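Long-range contacts in CRISPR-associated endonuclease Cas9 (Campylobacter jejuni subsp. jejuni serotype O:2, PDB 5X2H), which uses a guide RNA to recognise invading DNA and cuts its two strands with separate HNH and RuvC-like nuclease domains: residues C33-F38 and I624-P629; R70-K75 and L129-R135. Numbering follows the deposited sequence.

Contact 1 (C33-F38 and I624-P629); sequences CGVRIF and IFVSKP. With nucleotides of chain B.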
loop_
_atom_site.group_PDB
_atom_site.type_symbol
_atom_site.label_atom_id
_atom_site.label_comp_id
_atom_site.label_asym_id
_atom_site.label_seq_id
_atom_site.Cartn_x
_atom_site.Cartn_y
_atom_site.Cartn_z
ATOM N N CYS A 33 -31.935 14.586 -0.677
ATOM C CA CYS A 33 -31.370 13.373 -0.103
ATOM C C CYS A 33 -30.593 12.622 -1.174
ATOM O O CYS A 33 -30.829 12.790 -2.373
ATOM C CB CYS A 33 -32.459 12.464 0.479
ATOM S SG CYS A 33 -32.726 12.641 2.246
ATOM N N GLY A 34 -29.664 11.780 -0.734
ATOM C CA GLY A 34 -28.891 10.987 -1.673
ATOM C C GLY A 34 -27.899 10.091 -0.963
ATOM O O GLY A 34 -27.581 10.280 0.215
ATOM N N VAL A 35 -27.420 9.098 -1.712
ATOM C CA VAL A 35 -26.387 8.175 -1.254
ATOM C C VAL A 35 -25.368 8.013 -2.374
ATOM O O VAL A 35 -25.740 7.780 -3.529
ATOM C CB VAL A 35 -26.958 6.797 -0.859
ATOM C CG1 VAL A 35 -25.870 5.945 -0.222
ATOM C CG2 VAL A 35 -28.140 6.941 0.080
ATOM N N ARG A 36 -24.089 8.133 -2.035
ATOM C CA ARG A 36 -22.994 7.970 -2.985
ATOM C C ARG A 36 -22.214 6.716 -2.602
ATOM O O ARG A 36 -21.472 6.718 -1.616
ATOM C CB ARG A 36 -22.095 9.203 -2.992
ATOM C CG ARG A 36 -20.821 9.058 -3.809
ATOM C CD ARG A 36 -21.081 9.142 -5.306
ATOM N NE ARG A 36 -19.849 9.422 -6.040
ATOM C CZ ARG A 36 -19.755 9.482 -7.364
ATOM N NH1 ARG A 36 -20.826 9.274 -8.120
ATOM N NH2 ARG A 36 -18.588 9.748 -7.935
ATOM N N ILE A 37 -22.391 5.649 -3.376
ATOM C CA ILE A 37 -21.685 4.392 -3.154
ATOM C C ILE A 37 -20.438 4.400 -4.031
ATOM O O ILE A 37 -20.534 4.310 -5.257
ATOM C CB ILE A 37 -22.570 3.180 -3.472
ATOM C CG1 ILE A 37 -23.840 3.187 -2.618
ATOM C CG2 ILE A 37 -21.789 1.893 -3.269
ATOM C CD1 ILE A 37 -23.602 2.872 -1.163
ATOM N N PHE A 38 -19.265 4.499 -3.408
ATOM C CA PHE A 38 -18.014 4.519 -4.152
ATOM C C PHE A 38 -17.206 3.235 -4.031
ATOM O O PHE A 38 -16.207 3.098 -4.745
ATOM C CB PHE A 38 -17.144 5.710 -3.717
ATOM C CG PHE A 38 -16.861 5.762 -2.241
ATOM C CD1 PHE A 38 -17.709 6.445 -1.386
ATOM C CD2 PHE A 38 -15.734 5.151 -1.712
ATOM C CE1 PHE A 38 -17.451 6.507 -0.029
ATOM C CE2 PHE A 38 -15.469 5.207 -0.353
ATOM C CZ PHE A 38 -16.328 5.888 0.488
ATOM N N ILE A 624 -34.611 9.171 -3.970
ATOM C CA ILE A 624 -33.171 9.056 -4.159
ATOM C C ILE A 624 -32.870 8.094 -5.296
ATOM O O ILE A 624 -33.469 7.016 -5.401
ATOM C CB ILE A 624 -32.501 8.582 -2.860
ATOM C CG1 ILE A 624 -32.751 9.575 -1.727
ATOM C CG2 ILE A 624 -31.007 8.362 -3.067
ATOM C CD1 ILE A 624 -32.328 9.043 -0.389
ATOM N N PHE A 625 -31.932 8.478 -6.155
ATOM C CA PHE A 625 -31.300 7.551 -7.085
ATOM C C PHE A 625 -29.851 7.395 -6.642
ATOM O O PHE A 625 -29.065 8.346 -6.722
ATOM C CB PHE A 625 -31.394 8.036 -8.527
ATOM C CG PHE A 625 -31.011 6.990 -9.531
ATOM C CD1 PHE A 625 -31.932 6.038 -9.945
ATOM C CD2 PHE A 625 -29.727 6.940 -10.045
ATOM C CE1 PHE A 625 -31.581 5.066 -10.863
ATOM C CE2 PHE A 625 -29.370 5.971 -10.963
ATOM C CZ PHE A 625 -30.298 5.033 -11.373
ATOM N N VAL A 626 -29.508 6.198 -6.162
ATOM C CA VAL A 626 -28.184 5.958 -5.604
ATOM C C VAL A 626 -27.127 6.167 -6.678
ATOM O O VAL A 626 -27.209 5.601 -7.776
ATOM C CB VAL A 626 -28.114 4.547 -5.005
ATOM C CG1 VAL A 626 -26.741 4.289 -4.412
ATOM C CG2 VAL A 626 -29.201 4.371 -3.954
ATOM N N SER A 627 -26.122 6.980 -6.362
ATOM C CA SER A 627 -25.079 7.347 -7.308
ATOM C C SER A 627 -23.864 6.448 -7.132
ATOM O O SER A 627 -23.365 6.278 -6.014
ATOM C CB SER A 627 -24.671 8.811 -7.128
ATOM O OG SER A 627 -23.577 9.141 -7.969
ATOM N N LYS A 628 -23.388 5.882 -8.240
ATOM C CA LYS A 628 -22.162 5.109 -8.289
ATOM C C LYS A 628 -21.313 5.601 -9.453
ATOM O O LYS A 628 -21.837 5.822 -10.551
ATOM C CB LYS A 628 -22.443 3.607 -8.459
ATOM C CG LYS A 628 -23.349 3.004 -7.401
ATOM C CD LYS A 628 -23.452 1.493 -7.573
ATOM C CE LYS A 628 -24.399 0.882 -6.551
ATOM N NZ LYS A 628 -24.331 -0.604 -6.545
ATOM N N PRO A 629 -20.015 5.786 -9.249
ATOM C CA PRO A 629 -19.157 6.246 -10.342
ATOM C C PRO A 629 -18.726 5.097 -11.237
ATOM O O PRO A 629 -18.494 3.974 -10.785
ATOM C CB PRO A 629 -17.953 6.849 -9.608
ATOM C CG PRO A 629 -17.845 6.011 -8.372
ATOM C CD PRO A 629 -19.271 5.650 -7.984
ATOM P P A B 78 -17.018 10.966 -11.663
ATOM O OP1 A B 78 -17.554 10.230 -10.489
ATOM O OP2 A B 78 -16.641 12.397 -11.537
ATOM O "O5'" A B 78 -15.742 10.173 -12.187
ATOM C "C5'" A B 78 -15.842 8.811 -12.584
ATOM C "C4'" A B 78 -14.705 8.419 -13.491
ATOM O "O4'" A B 78 -14.599 9.392 -14.569
ATOM C "C3'" A B 78 -13.327 8.377 -12.830
ATOM O "O3'" A B 78 -12.536 7.396 -13.497
ATOM C "C2'" A B 78 -12.772 9.754 -13.157
ATOM O "O2'" A B 78 -11.367 9.861 -13.092
ATOM C "C1'" A B 78 -13.296 9.941 -14.576
ATOM N N9 A B 78 -13.355 11.335 -15.012
ATOM C C8 A B 78 -13.647 12.443 -14.258
ATOM N N7 A B 78 -13.592 13.562 -14.935
ATOM C C5 A B 78 -13.232 13.163 -16.214
ATOM C C6 A B 78 -13.005 13.881 -17.400
ATOM N N6 A B 78 -13.120 15.208 -17.492
ATOM N N1 A B 78 -12.661 13.181 -18.505
ATOM C C2 A B 78 -12.550 11.848 -18.413
ATOM N N3 A B 78 -12.734 11.062 -17.355
ATOM C C4 A B 78 -13.075 11.791 -16.277
#

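Contact 2 (R70-K75 and L129-R135); sequences RLNHLK and LHIAKRR. With nucleotides of chain B.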
loop_
_atom_site.group_PDB
_atom_site.type_symbol
_atom_site.label_atom_id
_atom_site.label_comp_id
_atom_site.label_asym_id
_atom_site.label_seq_id
_atom_site.Cartn_x
_atom_site.Cartn_y
_atom_site.Cartn_z
ATOM N N ARG A 70 22.897 -9.493 -10.576
ATOM C CA ARG A 70 23.947 -9.999 -9.702
ATOM C C ARG A 70 24.538 -11.292 -10.255
ATOM O O ARG A 70 25.756 -11.499 -10.199
ATOM C CB ARG A 70 23.383 -10.204 -8.295
ATOM C CG ARG A 70 24.412 -10.475 -7.222
ATOM C CD ARG A 70 23.838 -10.227 -5.831
ATOM N NE ARG A 70 22.718 -11.109 -5.527
ATOM C CZ ARG A 70 21.459 -10.703 -5.388
ATOM N NH1 ARG A 70 20.506 -11.581 -5.107
ATOM N NH2 ARG A 70 21.156 -9.416 -5.513
ATOM N N LEU A 71 23.689 -12.165 -10.809
ATOM C CA LEU A 71 24.185 -13.389 -11.430
ATOM C C LEU A 71 24.896 -13.094 -12.744
ATOM O O LEU A 71 25.914 -13.723 -13.057
ATOM C CB LEU A 71 23.034 -14.375 -11.647
ATOM C CG LEU A 71 22.442 -14.984 -10.373
ATOM C CD1 LEU A 71 21.250 -15.882 -10.685
ATOM C CD2 LEU A 71 23.510 -15.755 -9.620
ATOM N N ASN A 72 24.375 -12.148 -13.532
ATOM C CA ASN A 72 25.058 -11.749 -14.759
ATOM C C ASN A 72 26.445 -11.199 -14.458
ATOM O O ASN A 72 27.405 -11.475 -15.187
ATOM C CB ASN A 72 24.228 -10.709 -15.513
ATOM C CG ASN A 72 23.066 -11.325 -16.276
ATOM O OD1 ASN A 72 22.855 -12.537 -16.241
ATOM N ND2 ASN A 72 22.307 -10.486 -16.974
ATOM N N HIS A 73 26.568 -10.415 -13.385
ATOM C CA HIS A 73 27.866 -9.863 -13.014
ATOM C C HIS A 73 28.861 -10.974 -12.697
ATOM O O HIS A 73 30.021 -10.918 -13.120
ATOM C CB HIS A 73 27.706 -8.918 -11.825
ATOM C CG HIS A 73 28.893 -8.036 -11.584
ATOM N ND1 HIS A 73 28.825 -6.899 -10.811
ATOM C CD2 HIS A 73 30.174 -8.124 -12.014
ATOM C CE1 HIS A 73 30.014 -6.323 -10.774
ATOM N NE2 HIS A 73 30.849 -7.045 -11.497
ATOM N N LEU A 74 28.421 -11.999 -11.968
ATOM C CA LEU A 74 29.309 -13.118 -11.672
ATOM C C LEU A 74 29.650 -13.897 -12.935
ATOM O O LEU A 74 30.799 -14.318 -13.119
ATOM C CB LEU A 74 28.671 -14.028 -10.627
ATOM C CG LEU A 74 28.429 -13.353 -9.280
ATOM C CD1 LEU A 74 27.630 -14.259 -8.383
ATOM C CD2 LEU A 74 29.740 -12.986 -8.624
ATOM N N LYS A 75 28.667 -14.090 -13.821
ATOM C CA LYS A 75 28.938 -14.763 -15.088
ATOM C C LYS A 75 29.968 -14.001 -15.911
ATOM O O LYS A 75 30.778 -14.616 -16.615
ATOM C CB LYS A 75 27.640 -14.945 -15.876
ATOM C CG LYS A 75 26.676 -15.949 -15.248
ATOM C CD LYS A 75 25.313 -15.947 -15.935
ATOM C CE LYS A 75 24.358 -16.925 -15.259
ATOM N NZ LYS A 75 22.978 -16.873 -15.825
ATOM N N LEU A 129 27.915 -19.965 -8.967
ATOM C CA LEU A 129 26.588 -19.512 -9.360
ATOM C C LEU A 129 25.498 -20.163 -8.520
ATOM O O LEU A 129 24.466 -19.536 -8.258
ATOM C CB LEU A 129 26.365 -19.786 -10.847
ATOM C CG LEU A 129 27.313 -19.010 -11.765
ATOM C CD1 LEU A 129 27.222 -19.486 -13.210
ATOM C CD2 LEU A 129 27.034 -17.516 -11.670
ATOM N N HIS A 130 25.711 -21.405 -8.076
ATOM C CA HIS A 130 24.691 -22.081 -7.280
ATOM C C HIS A 130 24.568 -21.463 -5.893
ATOM O O HIS A 130 23.455 -21.254 -5.399
ATOM C CB HIS A 130 25.005 -23.572 -7.177
ATOM C CG HIS A 130 23.934 -24.365 -6.494
ATOM N ND1 HIS A 130 24.139 -25.014 -5.294
ATOM C CD2 HIS A 130 22.649 -24.610 -6.840
ATOM C CE1 HIS A 130 23.025 -25.626 -4.933
ATOM N NE2 HIS A 130 22.105 -25.396 -5.854
ATOM N N ILE A 131 25.700 -21.172 -5.248
ATOM C CA ILE A 131 25.663 -20.542 -3.932
ATOM C C ILE A 131 25.076 -19.139 -4.028
ATOM O O ILE A 131 24.321 -18.701 -3.150
ATOM C CB ILE A 131 27.074 -20.525 -3.313
ATOM C CG1 ILE A 131 27.534 -21.947 -2.978
ATOM C CG2 ILE A 131 27.117 -19.630 -2.077
ATOM C CD1 ILE A 131 28.924 -22.012 -2.370
ATOM N N ALA A 132 25.390 -18.422 -5.106
ATOM C CA ALA A 132 24.981 -17.029 -5.221
ATOM C C ALA A 132 23.501 -16.871 -5.541
ATOM O O ALA A 132 22.896 -15.868 -5.150
ATOM C CB ALA A 132 25.818 -16.329 -6.288
ATOM N N LYS A 133 22.902 -17.834 -6.248
ATOM C CA LYS A 133 21.495 -17.698 -6.621
ATOM C C LYS A 133 20.591 -17.732 -5.396
ATOM O O LYS A 133 19.620 -16.973 -5.315
ATOM C CB LYS A 133 21.097 -18.792 -7.612
ATOM C CG LYS A 133 19.637 -18.713 -8.024
ATOM C CD LYS A 133 19.345 -19.502 -9.283
ATOM C CE LYS A 133 17.928 -19.211 -9.766
ATOM N NZ LYS A 133 17.510 -20.102 -10.880
ATOM N N ARG A 134 20.891 -18.605 -4.434
ATOM C CA ARG A 134 20.136 -18.706 -3.183
ATOM C C ARG A 134 21.139 -18.579 -2.042
ATOM O O ARG A 134 21.599 -19.577 -1.483
ATOM C CB ARG A 134 19.336 -20.011 -3.122
ATOM C CG ARG A 134 18.099 -19.993 -4.014
ATOM C CD ARG A 134 17.416 -21.352 -4.084
ATOM N NE ARG A 134 18.247 -22.343 -4.760
ATOM C CZ ARG A 134 18.351 -22.452 -6.081
ATOM N NH1 ARG A 134 17.676 -21.630 -6.873
ATOM N NH2 ARG A 134 19.133 -23.387 -6.609
ATOM N N ARG A 135 21.470 -17.335 -1.697
ATOM C CA ARG A 135 22.527 -17.049 -0.736
ATOM C C ARG A 135 22.057 -17.113 0.712
ATOM O O ARG A 135 22.861 -16.856 1.613
ATOM C CB ARG A 135 23.142 -15.673 -1.026
ATOM C CG ARG A 135 22.141 -14.530 -1.068
ATOM C CD ARG A 135 22.814 -13.211 -1.440
ATOM N NE ARG A 135 21.873 -12.094 -1.438
ATOM C CZ ARG A 135 22.194 -10.839 -1.738
ATOM N NH1 ARG A 135 23.443 -10.529 -2.073
ATOM N NH2 ARG A 135 21.266 -9.890 -1.706
ATOM P P A B 63 25.033 -7.150 -17.645
ATOM O OP1 A B 63 25.682 -7.703 -18.858
ATOM O OP2 A B 63 23.634 -7.536 -17.326
ATOM O "O5'" A B 63 25.932 -7.492 -16.371
ATOM C "C5'" A B 63 25.537 -7.077 -15.068
ATOM C "C4'" A B 63 26.624 -6.295 -14.370
ATOM O "O4'" A B 63 27.886 -6.994 -14.534
ATOM C "C3'" A B 63 26.897 -4.891 -14.904
ATOM O "O3'" A B 63 26.068 -3.866 -14.368
ATOM C "C2'" A B 63 28.366 -4.669 -14.555
ATOM O "O2'" A B 63 28.510 -4.266 -13.200
ATOM C "C1'" A B 63 28.940 -6.072 -14.704
ATOM N N9 A B 63 29.549 -6.287 -16.029
ATOM C C8 A B 63 28.997 -6.052 -17.266
ATOM N N7 A B 63 29.793 -6.348 -18.264
ATOM C C5 A B 63 30.941 -6.816 -17.642
ATOM C C6 A B 63 32.155 -7.293 -18.153
ATOM N N6 A B 63 32.410 -7.377 -19.459
ATOM N N1 A B 63 33.102 -7.678 -17.269
ATOM C C2 A B 63 32.831 -7.588 -15.959
ATOM N N3 A B 63 31.724 -7.156 -15.357
ATOM C C4 A B 63 30.808 -6.785 -16.267
ATOM P P A B 45 21.364 -23.458 -10.250
ATOM O OP1 A B 45 22.603 -22.723 -9.892
ATOM O OP2 A B 45 20.183 -23.393 -9.354
ATOM O "O5'" A B 45 20.926 -22.999 -11.710
ATOM C "C5'" A B 45 21.887 -22.923 -12.752
ATOM C "C4'" A B 45 21.240 -22.803 -14.108
ATOM O "O4'" A B 45 20.459 -23.994 -14.400
ATOM C "C3'" A B 45 20.248 -21.667 -14.286
ATOM O "O3'" A B 45 20.874 -20.412 -14.496
ATOM C "C2'" A B 45 19.417 -22.148 -15.468
ATOM O "O2'" A B 45 20.120 -21.968 -16.687
ATOM C "C1'" A B 45 19.334 -23.648 -15.181
ATOM N N9 A B 45 18.114 -23.987 -14.428
ATOM C C8 A B 45 17.953 -24.073 -13.068
ATOM N N7 A B 45 16.735 -24.389 -12.702
ATOM C C5 A B 45 16.052 -24.512 -13.903
ATOM C C6 A B 45 14.715 -24.827 -14.198
ATOM N N6 A B 45 13.796 -25.089 -13.263
ATOM N N1 A B 45 14.357 -24.866 -15.501
ATOM C C2 A B 45 15.283 -24.605 -16.435
ATOM N N3 A B 45 16.569 -24.294 -16.280
ATOM C C4 A B 45 16.888 -24.263 -14.974
ATOM P P A B 44 18.903 -27.479 -6.789
ATOM O OP1 A B 44 19.643 -26.693 -5.773
ATOM O OP2 A B 44 17.432 -27.320 -6.895
ATOM O "O5'" A B 44 19.526 -27.154 -8.218
ATOM C "C5'" A B 44 20.904 -27.376 -8.478
ATOM C "C4'" A B 44 21.203 -27.297 -9.954
ATOM O "O4'" A B 44 20.450 -28.309 -10.672
ATOM C "C3'" A B 44 20.816 -25.994 -10.631
ATOM O "O3'" A B 44 21.794 -24.991 -10.444
ATOM C "C2'" A B 44 20.638 -26.405 -12.088
ATOM O "O2'" A B 44 21.894 -26.476 -12.747
ATOM C "C1'" A B 44 20.085 -27.825 -11.947
ATOM N N9 A B 44 18.614 -27.885 -12.078
ATOM C C8 A B 44 17.679 -27.995 -11.079
ATOM N N7 A B 44 16.440 -28.039 -11.513
ATOM C C5 A B 44 16.567 -27.960 -12.893
ATOM C C6 A B 44 15.621 -27.963 -13.937
ATOM N N6 A B 44 14.302 -28.050 -13.748
ATOM N N1 A B 44 16.080 -27.869 -15.204
ATOM C C2 A B 44 17.402 -27.785 -15.400
ATOM N N3 A B 44 18.388 -27.776 -14.505
ATOM C C4 A B 44 17.901 -27.867 -13.254
HETATM O O HOH W 1 20.788 -14.364 -4.891
HETATM O O HOH W 2 24.094 -13.486 -5.347
#

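Contact 1 (C33-F38 and I624-P629)
At the edge of the RuvC nuclease sheet, strand 29-37 takes on the extended segment 624-629 as a parallel neighbour. A single beta bridge joins Arg-36 to Ser-627: Ser-627 N donates to Val-35 O (3.0 Å) and Ile-37 N to Ser-627 O (2.9 Å), so Ser-627 bonds both residues flanking Arg-36 on one edge of the strand, as in a parallel bridge. Strand 29-37 is outermost in the mixed sheet of this RNase H-like fold: one edge pairs antiparallel with strand 19-26, leaving the other for segment 624-629. Apolar groups extend the seam, with Ile-624 CD1 on Cys-33 CB (3.5 Å) and Val-626 CG1 on Ile-37 CG1 (3.6 Å). Val-35 packs against His-558, a predicted Mg(2+) ligand. The Arg-36 side chain bends back to Ser-627, NH1 to OG at 2.8 Å, while Ser-627 OG also hydrogen-bonds Ser-817 O. Arg-36 NE forms a salt bridge with Glu-464, and Arg-36 NH2 hydrogen-bonds OP1 of A78 in the sgRNA (2.8 Å), beside the Pro-629 ring.

Contact 2 (R70-K75 and L129-R135)
Leu-71 and Leu-129, both with chi1 m and chi2 t, leave their helices sideways and then bring their tips into the interface, where Leu-71 CD2 lies 4.4 Å from Leu-129 CD2. Leu-74, in the same rotamer, points across and sets CD1 3.5 Å from Ala-132 CB. These residues pair the arginine-rich bridge helix of Cas9 (51-82) with helix 121-133 of the helical recognition lobe, nearly antiparallel, with local axes 10.4 Å apart at 160°. Leu-74 and Ala-132 also touch Ala-236 of helix 226-236. Beyond helix 121-133, Arg-135 is extended from chi2 onward and lies flat on the Arg-70 guanidinium, centres 3.7 Å apart and planes at 4°. The like charges are balanced by the RNA phosphate that Arg-135 binds, its NH1 also bonding the carbonyls of Ala-236 and Tyr-238. The p chi3 of Arg-70 bends its side chain; two waters link its NE and NH1 to Ala-132 O. Lys-75 and Lys-133 send NZ to RNA phosphates, while His-130 NE2 donates to OP1 of A44 (2.8 Å) and Arg-134 NH2 to OP2 of A45 (2.9 Å), both of chain B, the sgRNA.

Overall arrangement
Both contacts are buried, yet they lie on opposite sides of the chain's centre, 56 Å apart between their own centres, and hold no element in common. Strand 29-37 of contact 1 is followed in the chain by helix 51-82 of contact 2, so one short span leads from the nuclease sheet to the RNA-binding helices. Contact 1 brings together segments 586 residues apart, largely through backbone hydrogen bonds; contact 2 joins helices much closer in sequence through side chains and water, with no direct hydrogen bond between them. The sgRNA reaches both: through one arginine at contact 1, but through several basic side chains at contact 2, where a leucine-alanine interior sits among phosphates.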